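Long-range contacts in kojibiose phosphorylase (Gut metagenome, PDB 6W0P), which belongs to glycoside hydrolase family 65, joining an N-terminal beta-sandwich domain and a smaller C-terminal beta domain to a central helical domain: residues 40-45 against 143-148; 89-94 against 151-156; 422-427 against 494-499; 447-452 against 498-503; 558-563 against 616-621. One frame throughout, in Å; residues are numbered along the deposited sequence.

Contact 1 (40-45 against 143-148); sequences SGTRAF and RLLDMS
Arg143 reaches toward the loop that carries Phe45, joining two elements of the N-terminal beta-sandwich domain: the end of strand 135-145 in its large sheet, and strand 40-42 of a separate three-stranded sheet. The strand axes are 8.9 Å apart, too far for backbone pairing, and side chains, above all Arg143, span the distance. NH1 and NH2 of Arg143 share Phe45 O, NH1 at 3.2 Å, but both bonds are weak and bent. Firmer partners make up for this: Asp47 forms a salt bridge with NH1, and NH2 donates to a water 2.8 Å away that also bonds Thr42 OG1. A guanidinium suits this place because its charge also sits over the face of the Phe45 ring, CZ 4.9 Å from the centroid and 9° off the normal, a cation-pi contact. Ser40 OG is hydrogen-bonded to Asn37 and meets only a methyl of Leu145 across the contact. Leu145 packs further along, its CD1 lying 4.1 Å from Ser40 OG and equally far from Thr42 OG1.

Contact 2 (89-94 against 151-156); sequences VNFFKI and ENAYQM
Phe91 lays the CE1 corner of its ring against the methyl of Ala153, CE1 to CB 3.4 Å, a tight fit in which a small residue lets the ring come close to the strand. Phe92 closes on the same methyl with its CZ, and its CE1 lies 3.6 Å from Tyr154 O. Within the loop the two rings meet edge against face: Phe91 CE1 stands 3.5 Å above the plane of the Phe92 ring, over its centre. The loop 89-94 leads into strand 94-98 of the five-stranded sheet, while 152-156 belongs to the ten-stranded one, so the contact lies in the buried interior of the N-terminal beta-sandwich. Its one hydrogen bond across the segments is nearly straight: Gln155 NE2 donates to Phe92 O at 2.9 Å with an angle of 164°, in the carbonyl plane and on a lone pair. Gln155 has its CG anti to the backbone N (chi1 -175°), and the extended chain beyond runs past Phe92 in the opposite sense. Its other amide atom, OE1, accepts from Arg249, so both ends of this buried amide are used. Asn90 forms an Asx turn in the loop, its OD1 accepting from Phe92 N at 3.2 Å and fixing the peptide just ahead of the carbonyl that Gln155 grips. Ile94 adds its CG2, 4.0 Å from Gln155 OE1.

Contact 3 (422-427 against 494-499); sequences GVFYAI and KKCFQY
Helices 422-427 and 494-499 cross at 45° with their axes 9.9 Å apart, and come nearest where Phe424 faces Cys496. Phe424 carries most of the contact. Its ring lies over the backbone of the other helix, with Cys496 CA 3.6 Å from the ring centroid and only 2° off the normal, a CH-pi contact placed squarely on the face. A broad flat ring suits this spot because it can cover a whole stretch of helix surface where the short side chain of Cys496 lets it approach. The chi1 of Phe424, 142°, lies away from a staggered value, consistent with the ring being turned to fit its neighbours. Cys496 SG is 3.7 Å from Phe424 CB and approaches the ring at a slant, as a sulfur-aromatic contact. Further out, Phe424 CE1 meets Tyr499 CB at 3.6 Å, while CE2 lies 3.7 Å from Lys495 CB. Lys495 thus lends its aliphatic root to the packing, while its NZ leads away to a salt bridge with Glu600. One turn further on, Ile427 CG2 comes to the edge of the Tyr499 ring, 4.2 Å from CE2. No hydrogen bond spans the two helices; apolar and aromatic packing joins them, as is usual between neighbouring helices of the (alpha/alpha)6 barrel that forms the central domain in this family.

Contact 4 (447-452 against 498-503); sequences MLVEIS and QYLDKI
Helices 447-452 and 498-503 run in roughly opposite directions, 138° apart with axes 10.0 Å from each other, and Leu448 and Leu500 are the closest pair of CA atoms. Leu500 drives a forked tip into the facing helix, its CG anti to the backbone N (chi1 176°). One prong, CD1, meets Val449 CG2 at 3.7 Å and also lies beside Leu448 CB; the other, CD2, rests 3.5 Å from Ser452 OG. A serine can sit at so apolar a place because its hydroxyl is turned back on its own helix, OG donating to Leu448 O at 2.7 Å. Ser452 N binds that same carbonyl from the opposite face of its plane. Leu448 CD1 lies 3.7 Å from Tyr499 CD2, and Ile503 CG1 lies over the centre of that tyrosine ring. Around this apolar interface, Ile427 of helix 418-434 also packs on Leu448, helix 513-518 covers Val449, and Lys529 of helix 522-534 forms a salt bridge with Asp501.

Contact 5 (558-563 against 616-621); sequences VDIKTI and RTLHES
Ile560 and Leu618 join two loops near the surface of the helical central domain; the first loop contains an Asx turn led by Asp559 that runs into the 3-10 segment 560-562. Across the loops the contact is by packing alone. Ile560 points its branched side chain at the other loop, where CG2 meets Leu618 CD1 at 3.7 Å, and Ile563 adds its CD1 to the same methyl at 4.3 Å. Branched aliphatic residues suit this role, offering several methyls to a contact that has no polar partner across it. Polar bonds work within the turn: Asp559 OD1 accepts from Lys561 N at 3.1 Å, approached from above the carboxylate plane, while OD2 uses its syn lone pair for a salt bridge to Lys561 NZ. Thr562 OG1 donates to Asp559 O at 2.8 Å, and Thr562 N binds the same oxygen. Arg616 commits its guanidinium to Asp583 and to Gln463 of the second subunit. Its backbone is what meets the turn, Arg616 O lying 3.2 Å from Ile560 CD1.

In the fold
Contacts 1 and 2 lie together in the beta-sandwich domain, their centres about 8 Å apart, and each uses one of the neighbouring strands 135-145 and 152-161; Asp146 and Tyr154 touch between them. Contacts 3 and 4 form a second pair, about 7 Å between centres, sharing Tyr499 and helix 487-504, which packs against the successive helices 418-434 and 437-458. All four are buried, but the sandwich contacts mix aromatic packing with satisfied polar groups, whereas the helical pair has no hydrogen bond across its interfaces. Contact 5 belongs to the same domain as contacts 3 and 4 yet stands apart, a surface meeting of two loops where small apolar packing is flanked by charged groups and one link to the second subunit.

Contact 1 (40-45 against 143-148)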
# COMPACT_ATOMS: atom_id res chain seq x y z
N SER A 40 -9.50 24.45 22.84
CA SER A 40 -9.07 25.21 21.65
C SER A 40 -7.55 25.41 21.68
O SER A 40 -6.95 25.37 22.77
CB SER A 40 -9.82 26.52 21.57
OG SER A 40 -9.43 27.39 22.64
N GLY A 41 -6.97 25.62 20.50
CA GLY A 41 -5.58 26.04 20.37
C GLY A 41 -5.39 26.98 19.20
O GLY A 41 -6.11 26.82 18.18
N THR A 42 -4.40 27.87 19.31
CA THR A 42 -3.99 28.73 18.19
C THR A 42 -2.48 28.67 18.06
O THR A 42 -1.80 28.83 19.08
CB THR A 42 -4.49 30.17 18.36
OG1 THR A 42 -3.95 30.67 19.58
CG2 THR A 42 -6.00 30.23 18.39
N ARG A 43 -2.01 28.52 16.83
CA ARG A 43 -0.60 28.77 16.45
C ARG A 43 -0.33 30.25 16.68
O ARG A 43 -1.28 31.06 16.64
CB ARG A 43 -0.36 28.37 14.99
CG ARG A 43 -0.24 26.86 14.78
CD ARG A 43 -0.16 26.51 13.31
NE ARG A 43 1.10 26.97 12.72
CZ ARG A 43 2.24 26.31 12.78
NH1 ARG A 43 2.34 25.15 13.40
NH2 ARG A 43 3.31 26.80 12.20
N ALA A 44 0.95 30.61 16.82
CA ALA A 44 1.41 31.98 17.09
C ALA A 44 1.57 32.72 15.76
O ALA A 44 2.57 33.48 15.60
CB ALA A 44 2.68 31.97 17.88
N PHE A 45 0.62 32.51 14.84
CA PHE A 45 0.59 33.22 13.55
C PHE A 45 0.36 34.69 13.89
O PHE A 45 -0.32 34.98 14.86
CB PHE A 45 -0.46 32.63 12.62
CG PHE A 45 -1.87 32.75 13.13
CD1 PHE A 45 -2.60 33.91 12.93
CD2 PHE A 45 -2.46 31.70 13.82
CE1 PHE A 45 -3.90 34.02 13.41
CE2 PHE A 45 -3.74 31.82 14.32
CZ PHE A 45 -4.47 32.97 14.11
N ARG A 143 -2.22 38.50 23.51
CA ARG A 143 -3.36 37.56 23.53
C ARG A 143 -3.22 36.45 24.58
O ARG A 143 -2.10 36.11 25.05
CB ARG A 143 -3.66 37.02 22.12
CG ARG A 143 -2.49 36.45 21.34
CD ARG A 143 -2.83 36.40 19.86
NE ARG A 143 -2.31 35.18 19.25
CZ ARG A 143 -2.12 34.98 17.95
NH1 ARG A 143 -2.39 35.93 17.07
NH2 ARG A 143 -1.62 33.82 17.53
N LEU A 144 -4.40 35.94 24.92
CA LEU A 144 -4.71 34.94 25.96
C LEU A 144 -5.78 33.99 25.42
O LEU A 144 -6.72 34.47 24.77
CB LEU A 144 -5.29 35.65 27.19
CG LEU A 144 -4.39 36.56 28.01
CD1 LEU A 144 -5.25 37.34 29.00
CD2 LEU A 144 -3.34 35.78 28.78
N LEU A 145 -5.68 32.71 25.75
CA LEU A 145 -6.83 31.79 25.79
C LEU A 145 -7.17 31.59 27.27
O LEU A 145 -6.25 31.35 28.06
CB LEU A 145 -6.47 30.49 25.06
CG LEU A 145 -5.98 30.64 23.62
CD1 LEU A 145 -5.76 29.28 22.98
CD2 LEU A 145 -6.96 31.44 22.78
N ASP A 146 -8.44 31.78 27.64
CA ASP A 146 -8.92 31.64 29.04
C ASP A 146 -8.78 30.18 29.45
O ASP A 146 -9.36 29.34 28.76
CB ASP A 146 -10.37 32.11 29.18
CG ASP A 146 -10.82 32.39 30.60
OD1 ASP A 146 -10.52 31.57 31.51
OD2 ASP A 146 -11.50 33.42 30.79
N MET A 147 -8.02 29.87 30.49
CA MET A 147 -7.70 28.45 30.84
C MET A 147 -8.84 27.82 31.64
O MET A 147 -8.88 26.59 31.63
CB MET A 147 -6.41 28.33 31.64
CG MET A 147 -5.22 28.84 30.89
SD MET A 147 -4.93 28.02 29.31
CE MET A 147 -4.40 26.41 29.89
N SER A 148 -9.73 28.61 32.27
CA SER A 148 -10.90 28.12 33.06
C SER A 148 -12.18 28.13 32.21
O SER A 148 -12.79 27.06 32.04
CB SER A 148 -11.08 28.92 34.33
OG SER A 148 -9.82 29.41 34.78
O HOH W 1 -1.79 32.01 19.63

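Contact 2 (89-94 against 151-156)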
# COMPACT_ATOMS: atom_id res chain seq x y z
N VAL A 89 -12.22 29.06 12.72
CA VAL A 89 -12.33 30.54 12.65
C VAL A 89 -11.03 31.16 13.17
O VAL A 89 -10.65 30.92 14.33
CB VAL A 89 -13.59 31.03 13.38
CG1 VAL A 89 -13.65 30.57 14.84
CG2 VAL A 89 -13.75 32.54 13.27
N ASN A 90 -10.37 31.95 12.33
CA ASN A 90 -9.26 32.85 12.76
C ASN A 90 -9.88 34.07 13.46
O ASN A 90 -10.45 34.91 12.75
CB ASN A 90 -8.41 33.26 11.55
CG ASN A 90 -7.28 34.21 11.93
OD1 ASN A 90 -7.23 34.68 13.07
ND2 ASN A 90 -6.38 34.46 11.00
N PHE A 91 -9.82 34.14 14.80
CA PHE A 91 -10.52 35.18 15.61
C PHE A 91 -9.50 36.20 16.14
O PHE A 91 -9.89 37.05 16.95
CB PHE A 91 -11.34 34.56 16.73
CG PHE A 91 -10.61 33.58 17.62
CD1 PHE A 91 -9.66 34.02 18.54
CD2 PHE A 91 -10.89 32.23 17.56
CE1 PHE A 91 -8.99 33.12 19.35
CE2 PHE A 91 -10.23 31.33 18.39
CZ PHE A 91 -9.29 31.78 19.28
N PHE A 92 -8.24 36.11 15.72
CA PHE A 92 -7.17 37.06 16.10
C PHE A 92 -6.80 37.94 14.91
O PHE A 92 -6.03 38.91 15.08
CB PHE A 92 -5.94 36.31 16.63
CG PHE A 92 -6.05 35.76 18.04
CD1 PHE A 92 -6.69 36.48 19.05
CD2 PHE A 92 -5.44 34.57 18.38
CE1 PHE A 92 -6.74 35.98 20.34
CE2 PHE A 92 -5.49 34.08 19.67
CZ PHE A 92 -6.14 34.78 20.65
N LYS A 93 -7.36 37.63 13.74
CA LYS A 93 -7.04 38.32 12.47
C LYS A 93 -7.34 39.82 12.56
O LYS A 93 -8.46 40.20 12.97
CB LYS A 93 -7.80 37.73 11.28
CG LYS A 93 -7.39 38.34 9.95
CD LYS A 93 -7.91 37.56 8.78
CE LYS A 93 -7.77 38.35 7.48
NZ LYS A 93 -8.41 37.64 6.35
N ILE A 94 -6.37 40.64 12.21
CA ILE A 94 -6.57 42.11 12.06
C ILE A 94 -6.04 42.55 10.69
O ILE A 94 -5.32 41.76 10.02
CB ILE A 94 -5.88 42.90 13.19
CG1 ILE A 94 -4.36 42.86 13.07
CG2 ILE A 94 -6.35 42.39 14.55
CD1 ILE A 94 -3.63 43.60 14.17
N GLU A 151 -14.07 28.61 26.39
CA GLU A 151 -14.81 29.14 25.22
C GLU A 151 -14.29 30.54 24.87
O GLU A 151 -14.51 30.95 23.71
CB GLU A 151 -16.31 29.21 25.53
CG GLU A 151 -16.89 27.88 26.00
CD GLU A 151 -16.93 27.69 27.51
OE1 GLU A 151 -16.30 28.50 28.28
OE2 GLU A 151 -17.58 26.72 27.93
N ASN A 152 -13.64 31.24 25.80
CA ASN A 152 -13.19 32.64 25.61
C ASN A 152 -11.72 32.74 25.21
O ASN A 152 -10.89 31.98 25.74
CB ASN A 152 -13.38 33.49 26.85
CG ASN A 152 -14.79 33.44 27.38
OD1 ASN A 152 -15.71 33.14 26.62
ND2 ASN A 152 -14.95 33.73 28.66
N ALA A 153 -11.44 33.76 24.38
CA ALA A 153 -10.10 34.24 23.96
C ALA A 153 -10.09 35.76 24.03
O ALA A 153 -11.14 36.38 23.78
CB ALA A 153 -9.79 33.77 22.55
N TYR A 154 -8.95 36.35 24.33
CA TYR A 154 -8.82 37.81 24.50
C TYR A 154 -7.63 38.31 23.68
O TYR A 154 -6.57 37.61 23.59
CB TYR A 154 -8.64 38.14 25.98
CG TYR A 154 -9.63 37.40 26.85
CD1 TYR A 154 -10.99 37.61 26.70
CD2 TYR A 154 -9.21 36.49 27.81
CE1 TYR A 154 -11.90 36.93 27.49
CE2 TYR A 154 -10.11 35.81 28.60
CZ TYR A 154 -11.46 36.05 28.47
OH TYR A 154 -12.35 35.36 29.24
N GLN A 155 -7.77 39.51 23.15
CA GLN A 155 -6.72 40.17 22.35
C GLN A 155 -6.71 41.64 22.74
O GLN A 155 -7.79 42.21 22.87
CB GLN A 155 -6.98 40.01 20.86
CG GLN A 155 -5.87 40.56 19.98
CD GLN A 155 -6.25 40.41 18.53
OE1 GLN A 155 -7.35 40.78 18.12
NE2 GLN A 155 -5.34 39.84 17.75
N MET A 156 -5.53 42.20 22.92
CA MET A 156 -5.34 43.63 23.20
C MET A 156 -4.32 44.14 22.19
O MET A 156 -3.30 43.46 21.97
CB MET A 156 -4.85 43.86 24.63
CG MET A 156 -4.84 45.32 25.02
SD MET A 156 -4.48 45.58 26.78
CE MET A 156 -2.83 44.89 26.97

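Contact 3 (422-427 against 494-499)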
# COMPACT_ATOMS: atom_id res chain seq x y z
N GLY A 422 -3.07 -0.69 25.05
CA GLY A 422 -2.77 0.64 25.63
C GLY A 422 -3.92 1.20 26.46
O GLY A 422 -3.67 1.75 27.56
N VAL A 423 -5.15 1.07 25.98
CA VAL A 423 -6.36 1.42 26.78
C VAL A 423 -6.44 0.48 27.99
O VAL A 423 -6.65 0.98 29.09
CB VAL A 423 -7.65 1.47 25.94
CG1 VAL A 423 -8.86 1.84 26.78
CG2 VAL A 423 -7.52 2.47 24.79
N PHE A 424 -6.20 -0.82 27.84
CA PHE A 424 -6.18 -1.75 29.00
C PHE A 424 -5.19 -1.22 30.04
O PHE A 424 -5.58 -1.01 31.22
CB PHE A 424 -5.83 -3.18 28.60
CG PHE A 424 -4.96 -3.84 29.64
CD1 PHE A 424 -5.44 -4.07 30.92
CD2 PHE A 424 -3.66 -4.20 29.35
CE1 PHE A 424 -4.63 -4.61 31.90
CE2 PHE A 424 -2.84 -4.75 30.33
CZ PHE A 424 -3.33 -4.96 31.61
N TYR A 425 -3.95 -0.93 29.63
CA TYR A 425 -2.88 -0.47 30.55
C TYR A 425 -3.25 0.86 31.22
O TYR A 425 -2.90 1.02 32.38
CB TYR A 425 -1.54 -0.35 29.83
CG TYR A 425 -0.40 -0.09 30.77
CD1 TYR A 425 0.23 -1.12 31.42
CD2 TYR A 425 0.05 1.21 31.00
CE1 TYR A 425 1.28 -0.88 32.29
CE2 TYR A 425 1.09 1.46 31.87
CZ TYR A 425 1.72 0.41 32.52
OH TYR A 425 2.77 0.64 33.36
N ALA A 426 -3.83 1.82 30.49
CA ALA A 426 -4.31 3.10 31.07
C ALA A 426 -5.32 2.81 32.19
O ALA A 426 -5.16 3.39 33.27
CB ALA A 426 -4.89 4.00 30.00
N ILE A 427 -6.31 1.93 31.95
CA ILE A 427 -7.33 1.59 32.98
C ILE A 427 -6.60 1.07 34.22
O ILE A 427 -6.83 1.62 35.33
CB ILE A 427 -8.37 0.60 32.44
CG1 ILE A 427 -9.30 1.25 31.43
CG2 ILE A 427 -9.14 -0.06 33.57
CD1 ILE A 427 -10.00 0.24 30.52
N LYS A 494 -1.97 -11.01 27.39
CA LYS A 494 -2.00 -11.88 28.59
C LYS A 494 -2.22 -11.01 29.83
O LYS A 494 -3.09 -11.39 30.65
CB LYS A 494 -0.72 -12.71 28.68
CG LYS A 494 -0.73 -13.76 29.78
CD LYS A 494 0.52 -14.62 29.87
CE LYS A 494 0.43 -15.60 31.03
NZ LYS A 494 1.33 -16.76 30.82
N LYS A 495 -1.57 -9.84 29.93
CA LYS A 495 -1.80 -8.91 31.07
C LYS A 495 -3.24 -8.41 31.06
O LYS A 495 -3.82 -8.27 32.14
CB LYS A 495 -0.83 -7.72 31.05
CG LYS A 495 0.58 -8.04 31.52
CD LYS A 495 0.67 -8.39 32.99
CE LYS A 495 2.07 -8.23 33.53
NZ LYS A 495 2.18 -8.76 34.91
N CYS A 496 -3.82 -8.13 29.89
CA CYS A 496 -5.24 -7.73 29.79
C CYS A 496 -6.13 -8.85 30.35
O CYS A 496 -7.00 -8.56 31.20
CB CYS A 496 -5.65 -7.42 28.36
SG CYS A 496 -7.27 -6.61 28.32
N PHE A 497 -5.89 -10.09 29.94
CA PHE A 497 -6.73 -11.26 30.31
C PHE A 497 -6.70 -11.44 31.83
O PHE A 497 -7.76 -11.62 32.42
CB PHE A 497 -6.27 -12.53 29.60
CG PHE A 497 -6.45 -12.51 28.11
CD1 PHE A 497 -7.41 -11.72 27.52
CD2 PHE A 497 -5.64 -13.30 27.30
CE1 PHE A 497 -7.55 -11.69 26.14
CE2 PHE A 497 -5.79 -13.28 25.93
CZ PHE A 497 -6.76 -12.49 25.35
N GLN A 498 -5.51 -11.36 32.43
CA GLN A 498 -5.32 -11.62 33.88
C GLN A 498 -5.94 -10.47 34.68
O GLN A 498 -6.56 -10.76 35.71
CB GLN A 498 -3.85 -11.83 34.19
CG GLN A 498 -3.30 -13.11 33.57
CD GLN A 498 -1.81 -13.20 33.78
OE1 GLN A 498 -1.11 -12.18 33.85
NE2 GLN A 498 -1.30 -14.42 33.90
N TYR A 499 -5.87 -9.23 34.22
CA TYR A 499 -6.52 -8.10 34.94
C TYR A 499 -8.04 -8.28 34.94
O TYR A 499 -8.68 -8.08 35.99
CB TYR A 499 -6.12 -6.74 34.37
CG TYR A 499 -6.52 -5.56 35.23
CD1 TYR A 499 -6.18 -5.50 36.57
CD2 TYR A 499 -7.24 -4.51 34.69
CE1 TYR A 499 -6.54 -4.42 37.37
CE2 TYR A 499 -7.60 -3.42 35.47
CZ TYR A 499 -7.25 -3.38 36.81
OH TYR A 499 -7.62 -2.30 37.57

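Contact 4 (447-452 against 498-503)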
# COMPACT_ATOMS: atom_id res chain seq x y z
N MET A 447 -15.15 -1.69 29.17
CA MET A 447 -13.99 -1.44 28.28
C MET A 447 -13.06 -2.65 28.28
O MET A 447 -12.56 -2.99 27.20
CB MET A 447 -13.18 -0.22 28.72
CG MET A 447 -13.95 1.05 28.59
SD MET A 447 -13.10 2.41 29.35
CE MET A 447 -12.08 2.93 27.98
N LEU A 448 -12.84 -3.26 29.45
CA LEU A 448 -11.89 -4.39 29.60
C LEU A 448 -12.48 -5.65 28.94
O LEU A 448 -11.69 -6.45 28.33
CB LEU A 448 -11.60 -4.64 31.08
CG LEU A 448 -10.79 -3.55 31.79
CD1 LEU A 448 -10.56 -3.96 33.25
CD2 LEU A 448 -9.45 -3.30 31.10
N VAL A 449 -13.79 -5.87 29.05
CA VAL A 449 -14.46 -7.08 28.47
C VAL A 449 -14.42 -6.93 26.95
O VAL A 449 -14.05 -7.89 26.27
CB VAL A 449 -15.89 -7.28 29.02
CG1 VAL A 449 -16.71 -8.24 28.17
CG2 VAL A 449 -15.85 -7.74 30.47
N GLU A 450 -14.75 -5.74 26.45
CA GLU A 450 -14.77 -5.47 24.99
C GLU A 450 -13.35 -5.65 24.42
O GLU A 450 -13.25 -6.30 23.36
CB GLU A 450 -15.33 -4.08 24.67
CG GLU A 450 -16.81 -3.94 25.01
CD GLU A 450 -17.79 -4.79 24.23
OE1 GLU A 450 -17.36 -5.48 23.27
OE2 GLU A 450 -18.99 -4.80 24.60
N ILE A 451 -12.31 -5.12 25.07
CA ILE A 451 -10.91 -5.24 24.56
C ILE A 451 -10.50 -6.71 24.59
O ILE A 451 -9.96 -7.18 23.58
CB ILE A 451 -9.91 -4.36 25.34
CG1 ILE A 451 -10.19 -2.87 25.14
CG2 ILE A 451 -8.48 -4.72 24.98
CD1 ILE A 451 -9.62 -2.02 26.23
N SER A 452 -10.80 -7.42 25.68
CA SER A 452 -10.49 -8.87 25.82
C SER A 452 -11.18 -9.65 24.70
O SER A 452 -10.52 -10.49 24.09
CB SER A 452 -10.82 -9.38 27.19
OG SER A 452 -10.09 -8.65 28.16
N GLN A 498 -5.51 -11.36 32.43
CA GLN A 498 -5.32 -11.62 33.88
C GLN A 498 -5.94 -10.47 34.68
O GLN A 498 -6.56 -10.76 35.71
CB GLN A 498 -3.85 -11.83 34.19
CG GLN A 498 -3.30 -13.11 33.57
CD GLN A 498 -1.81 -13.20 33.78
OE1 GLN A 498 -1.11 -12.18 33.85
NE2 GLN A 498 -1.30 -14.42 33.90
N TYR A 499 -5.87 -9.23 34.22
CA TYR A 499 -6.52 -8.10 34.94
C TYR A 499 -8.04 -8.28 34.94
O TYR A 499 -8.68 -8.08 35.99
CB TYR A 499 -6.12 -6.74 34.37
CG TYR A 499 -6.52 -5.56 35.23
CD1 TYR A 499 -6.18 -5.50 36.57
CD2 TYR A 499 -7.24 -4.51 34.69
CE1 TYR A 499 -6.54 -4.42 37.37
CE2 TYR A 499 -7.60 -3.42 35.47
CZ TYR A 499 -7.25 -3.38 36.81
OH TYR A 499 -7.62 -2.30 37.57
N LEU A 500 -8.63 -8.61 33.79
CA LEU A 500 -10.10 -8.74 33.69
C LEU A 500 -10.54 -9.87 34.63
O LEU A 500 -11.47 -9.66 35.41
CB LEU A 500 -10.53 -9.04 32.25
CG LEU A 500 -12.02 -9.29 32.08
CD1 LEU A 500 -12.84 -8.14 32.65
CD2 LEU A 500 -12.37 -9.49 30.61
N ASP A 501 -9.88 -11.02 34.51
CA ASP A 501 -10.07 -12.20 35.38
C ASP A 501 -10.13 -11.78 36.86
O ASP A 501 -11.13 -12.15 37.52
CB ASP A 501 -8.99 -13.25 35.15
CG ASP A 501 -9.23 -14.47 36.02
OD1 ASP A 501 -8.96 -14.34 37.24
OD2 ASP A 501 -9.75 -15.50 35.51
N LYS A 502 -9.12 -11.05 37.35
CA LYS A 502 -9.04 -10.55 38.75
C LYS A 502 -10.19 -9.57 39.05
O LYS A 502 -10.76 -9.67 40.15
CB LYS A 502 -7.68 -9.89 39.01
CG LYS A 502 -7.56 -9.18 40.35
CD LYS A 502 -6.13 -9.07 40.83
CE LYS A 502 -5.90 -7.90 41.76
NZ LYS A 502 -5.93 -6.62 41.00
N ILE A 503 -10.56 -8.67 38.13
CA ILE A 503 -11.72 -7.76 38.37
C ILE A 503 -13.03 -8.58 38.43
O ILE A 503 -13.88 -8.26 39.28
CB ILE A 503 -11.78 -6.62 37.34
CG1 ILE A 503 -10.56 -5.69 37.44
CG2 ILE A 503 -13.07 -5.83 37.51
CD1 ILE A 503 -10.54 -4.82 38.69

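Contact 5 (558-563 against 616-621)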
# COMPACT_ATOMS: atom_id res chain seq x y z
N VAL A 558 22.73 -6.28 11.16
CA VAL A 558 23.35 -5.00 10.72
C VAL A 558 23.73 -4.20 11.97
O VAL A 558 22.86 -3.96 12.84
CB VAL A 558 22.47 -4.15 9.78
CG1 VAL A 558 23.19 -2.86 9.39
CG2 VAL A 558 22.05 -4.89 8.51
N ASP A 559 25.00 -3.81 12.03
CA ASP A 559 25.53 -2.93 13.09
C ASP A 559 25.12 -1.50 12.72
O ASP A 559 25.57 -0.98 11.68
CB ASP A 559 27.04 -3.14 13.26
CG ASP A 559 27.69 -2.29 14.35
OD1 ASP A 559 26.99 -1.45 14.97
OD2 ASP A 559 28.91 -2.48 14.57
N ILE A 560 24.26 -0.91 13.53
CA ILE A 560 23.73 0.46 13.30
C ILE A 560 24.90 1.47 13.13
O ILE A 560 24.69 2.48 12.43
CB ILE A 560 22.78 0.85 14.44
CG1 ILE A 560 21.47 0.07 14.30
CG2 ILE A 560 22.55 2.35 14.47
CD1 ILE A 560 20.52 0.27 15.44
N LYS A 561 26.06 1.21 13.74
CA LYS A 561 27.24 2.10 13.69
C LYS A 561 27.79 2.19 12.26
O LYS A 561 28.53 3.15 11.99
CB LYS A 561 28.31 1.65 14.69
CG LYS A 561 27.90 1.77 16.15
CD LYS A 561 29.02 1.53 17.16
CE LYS A 561 29.37 0.07 17.38
NZ LYS A 561 30.49 -0.37 16.51
N THR A 562 27.44 1.26 11.36
CA THR A 562 27.93 1.21 9.95
C THR A 562 26.99 1.97 9.02
O THR A 562 27.31 2.12 7.83
CB THR A 562 28.11 -0.23 9.45
OG1 THR A 562 26.81 -0.75 9.18
CG2 THR A 562 28.90 -1.10 10.41
N ILE A 563 25.84 2.40 9.51
CA ILE A 563 24.90 3.21 8.69
C ILE A 563 25.49 4.62 8.64
O ILE A 563 25.70 5.22 9.71
CB ILE A 563 23.47 3.13 9.26
CG1 ILE A 563 22.93 1.69 9.20
CG2 ILE A 563 22.54 4.10 8.54
CD1 ILE A 563 21.75 1.42 10.11
N ARG A 616 20.83 -2.55 19.03
CA ARG A 616 20.10 -2.80 17.77
C ARG A 616 19.03 -1.72 17.51
O ARG A 616 18.36 -1.83 16.46
CB ARG A 616 19.44 -4.18 17.83
CG ARG A 616 20.46 -5.30 17.98
CD ARG A 616 19.84 -6.68 17.95
NE ARG A 616 20.83 -7.69 17.60
CZ ARG A 616 21.74 -8.17 18.44
NH1 ARG A 616 21.81 -7.72 19.69
NH2 ARG A 616 22.59 -9.09 18.04
N THR A 617 18.86 -0.74 18.39
CA THR A 617 17.74 0.23 18.32
C THR A 617 18.22 1.55 17.71
O THR A 617 19.16 2.17 18.23
CB THR A 617 17.08 0.43 19.68
OG1 THR A 617 16.70 -0.85 20.16
CG2 THR A 617 15.88 1.35 19.58
N LEU A 618 17.59 1.95 16.61
CA LEU A 618 17.96 3.17 15.84
C LEU A 618 17.56 4.41 16.63
O LEU A 618 18.25 5.41 16.51
CB LEU A 618 17.25 3.09 14.49
CG LEU A 618 17.87 3.86 13.33
CD1 LEU A 618 19.28 3.41 13.06
CD2 LEU A 618 17.01 3.66 12.09
N HIS A 619 16.52 4.33 17.46
CA HIS A 619 16.04 5.47 18.28
C HIS A 619 15.39 6.48 17.33
O HIS A 619 15.61 7.69 17.55
CB HIS A 619 17.17 6.11 19.12
CG HIS A 619 17.83 5.14 20.03
ND1 HIS A 619 17.12 4.49 21.03
CD2 HIS A 619 19.07 4.63 20.04
CE1 HIS A 619 17.93 3.63 21.63
NE2 HIS A 619 19.12 3.69 21.04
N GLU A 620 14.68 5.98 16.30
CA GLU A 620 14.00 6.85 15.31
C GLU A 620 13.04 7.74 16.10
O GLU A 620 13.40 8.93 16.33
CB GLU A 620 13.29 6.05 14.21
CG GLU A 620 14.06 5.99 12.90
CD GLU A 620 13.24 5.74 11.64
OE1 GLU A 620 13.84 5.70 10.52
OE2 GLU A 620 12.00 5.61 11.75
N SER A 621 11.96 7.13 16.59
CA SER A 621 10.84 7.82 17.28
C SER A 621 11.33 8.68 18.45
O SER A 621 12.37 8.38 19.11
CB SER A 621 9.80 6.85 17.74
OG SER A 621 10.36 5.96 18.67